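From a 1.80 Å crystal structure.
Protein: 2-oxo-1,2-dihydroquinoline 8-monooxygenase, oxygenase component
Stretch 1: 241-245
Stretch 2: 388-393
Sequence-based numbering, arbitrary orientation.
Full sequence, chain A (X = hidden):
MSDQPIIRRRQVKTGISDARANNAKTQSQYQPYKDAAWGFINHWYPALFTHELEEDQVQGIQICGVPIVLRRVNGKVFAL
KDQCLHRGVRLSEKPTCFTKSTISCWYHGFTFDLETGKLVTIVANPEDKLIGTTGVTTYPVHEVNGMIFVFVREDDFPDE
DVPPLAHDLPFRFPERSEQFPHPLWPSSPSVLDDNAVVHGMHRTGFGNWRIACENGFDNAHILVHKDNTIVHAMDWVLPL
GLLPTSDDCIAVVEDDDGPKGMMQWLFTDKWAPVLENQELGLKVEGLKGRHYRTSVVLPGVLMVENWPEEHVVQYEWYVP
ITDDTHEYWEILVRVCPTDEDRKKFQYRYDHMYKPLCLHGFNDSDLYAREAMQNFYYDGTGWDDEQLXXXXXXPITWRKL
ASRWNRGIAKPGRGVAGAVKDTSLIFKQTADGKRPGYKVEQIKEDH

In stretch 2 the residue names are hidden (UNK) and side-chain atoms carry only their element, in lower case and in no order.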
# COMPACT_ATOMS: atom_id res chain seq x y z
N GLY A 241 2.91 1.83 -39.91
CA GLY A 241 2.89 0.50 -39.34
C GLY A 241 3.39 -0.56 -40.31
O GLY A 241 3.59 -0.29 -41.49
N LEU A 242 3.61 -1.77 -39.79
CA LEU A 242 4.08 -2.90 -40.58
C LEU A 242 3.01 -3.99 -40.55
O LEU A 242 2.52 -4.35 -39.48
CB LEU A 242 5.38 -3.48 -40.01
CG LEU A 242 6.72 -2.86 -40.40
CD1 LEU A 242 7.85 -3.60 -39.70
CD2 LEU A 242 6.90 -2.94 -41.91
N LEU A 243 2.65 -4.51 -41.72
CA LEU A 243 1.63 -5.54 -41.80
C LEU A 243 2.10 -6.86 -42.36
O LEU A 243 2.92 -6.91 -43.28
CB LEU A 243 0.48 -5.12 -42.71
CG LEU A 243 -0.23 -3.79 -42.62
CD1 LEU A 243 -1.10 -3.70 -43.86
CD2 LEU A 243 -1.05 -3.70 -41.36
N PRO A 244 1.59 -7.97 -41.82
CA PRO A 244 1.98 -9.29 -42.31
C PRO A 244 1.20 -9.54 -43.60
O PRO A 244 -0.03 -9.36 -43.64
CB PRO A 244 1.56 -10.22 -41.17
CG PRO A 244 0.35 -9.54 -40.61
CD PRO A 244 0.76 -8.08 -40.60
N THR A 245 1.90 -9.92 -44.65
CA THR A 245 1.26 -10.16 -45.94
C THR A 245 0.94 -11.63 -46.16
O THR A 245 0.10 -11.98 -46.99
CB THR A 245 2.17 -9.68 -47.09
OG1 THR A 245 3.40 -10.41 -47.08
CG2 THR A 245 2.46 -8.20 -46.94
N UNK A 388 -5.81 -7.76 -33.07
CA UNK A 388 -6.09 -7.69 -34.50
C UNK A 388 -5.05 -8.42 -35.34
O UNK A 388 -4.17 -9.10 -34.80
c UNK A 388 -7.41 -5.57 -34.36
c UNK A 388 -4.94 -5.48 -34.52
c UNK A 388 -6.18 -6.23 -34.96
N UNK A 389 -5.14 -8.26 -36.65
CA UNK A 389 -4.24 -8.92 -37.59
C UNK A 389 -2.76 -8.80 -37.26
O UNK A 389 -2.02 -9.79 -37.34
c UNK A 389 -4.49 -8.41 -39.01
N UNK A 390 -2.31 -7.61 -36.89
CA UNK A 390 -0.90 -7.40 -36.56
C UNK A 390 -0.48 -8.12 -35.28
O UNK A 390 0.71 -8.29 -35.01
o UNK A 390 -1.51 -5.32 -35.47
c UNK A 390 -0.69 -5.19 -37.73
c UNK A 390 -0.59 -5.90 -36.40
N UNK A 391 -1.46 -8.54 -34.49
CA UNK A 391 -1.17 -9.22 -33.24
C UNK A 391 -0.83 -10.68 -33.45
O UNK A 391 -0.77 -11.46 -32.50
c UNK A 391 -2.35 -9.07 -32.28
c UNK A 391 -2.46 -7.65 -31.74
o UNK A 391 -1.40 -7.10 -31.37
o UNK A 391 -3.58 -7.10 -31.69
N UNK A 392 -0.58 -11.06 -34.69
CA UNK A 392 -0.20 -12.44 -34.96
C UNK A 392 1.18 -12.67 -34.33
O UNK A 392 1.56 -13.81 -34.05
c UNK A 392 0.39 -14.15 -36.66
c UNK A 392 0.84 -11.75 -37.14
c UNK A 392 -0.11 -12.73 -36.46
c UNK A 392 -0.30 -14.90 -37.71
N UNK A 393 1.91 -11.58 -34.12
CA UNK A 393 3.24 -11.67 -33.52
C UNK A 393 3.13 -12.09 -32.06
O UNK A 393 3.60 -13.18 -31.70
o UNK A 393 4.24 -9.94 -34.91
c UNK A 393 3.95 -10.31 -33.58

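Position 388 carries three side-chain atoms, all carbon: one bonded to the main chain and two more hanging from it, a fork with no heteroatom. Nothing on stretch 1 lies within contact distance; the side chain is out of reach. A fork of two equal carbons fits valine, so this is Val388, buried, with chi1 in the m well. It makes no contact with stretch 1; its backbone N and O hold the turn with position 391.

Position 389 has a single side-chain carbon and nothing beyond it. Its CA-to-CB bond points toward stretch 1, yet its CB stays 5.2 Å from CG of Pro244, and the backbone makes the contact instead: the O of 389 lies 4.0 Å from CG of Pro244. One carbon means alanine, Ala389. Its phi/psi of -49/-44 suits the short 3-10 segment that it forms with the next residue.

Position 390 shows a carbon that branches into one oxygen and one carbon. The terminal carbon sits 3.8 Å from O of Leu242, 3.9 Å from CD2 of Leu243 and 4.3 Å from CD of Pro244. A fork with one oxygen arm and one carbon arm is threonine, Thr390, with chi1 at 52° (p). Although its CA-to-CB bond runs sideways, this rotamer places the methyl CG2 against three consecutive residues of the strand. The hydroxyl makes no hydrogen bond to stretch 1.

Position 391 has two carbons in line, the second bearing two oxygens: a short carboxylate. It is out of reach of stretch 1, and one oxygen accepts a hydrogen bond from N of Val388. The residue is aspartate, Asp391, and the bond from Val388 N to Asp391 OD1 is 2.7 Å long. The backbone answers in the other direction, Asp391 N donating to Val388 O at 2.8 Å, so the turn is clasped twice. Asp391 stands at the N-cap position before a helix, but its side chain makes no capping bond.

Position 392 has four carbons, forked at the first, with one arm two carbons long. The shorter arm approaches CG of Pro244 at 4.1 Å. This branching is isoleucine, Ile392, and the touching atom is CG2; chi1 is t, while chi2, at 138°, lies between wells.

Position 393 has one carbon followed by one oxygen and makes no contact with stretch 1. That is serine, Ser393, buried in the helix that continues onward.

The contact is small, 160 Å² counting both sides, with no hydrogen bond across it, and it works by shape. Leu243 and Thr390 have the nearest CA atoms across the two stretches, Leu243 CA and Thr390 CA being 6.1 Å apart. Pro244 offers its ring to Ala389 O and Ile392 CG2, while Thr390 CG2 settles beside the strand. The rule for a designer is separation of tasks: Val388 and Asp391 brace the turn internally, and Thr390 and Ile392 supply methyl groups to the strand.

Stretch 2 388-393: VATDIS
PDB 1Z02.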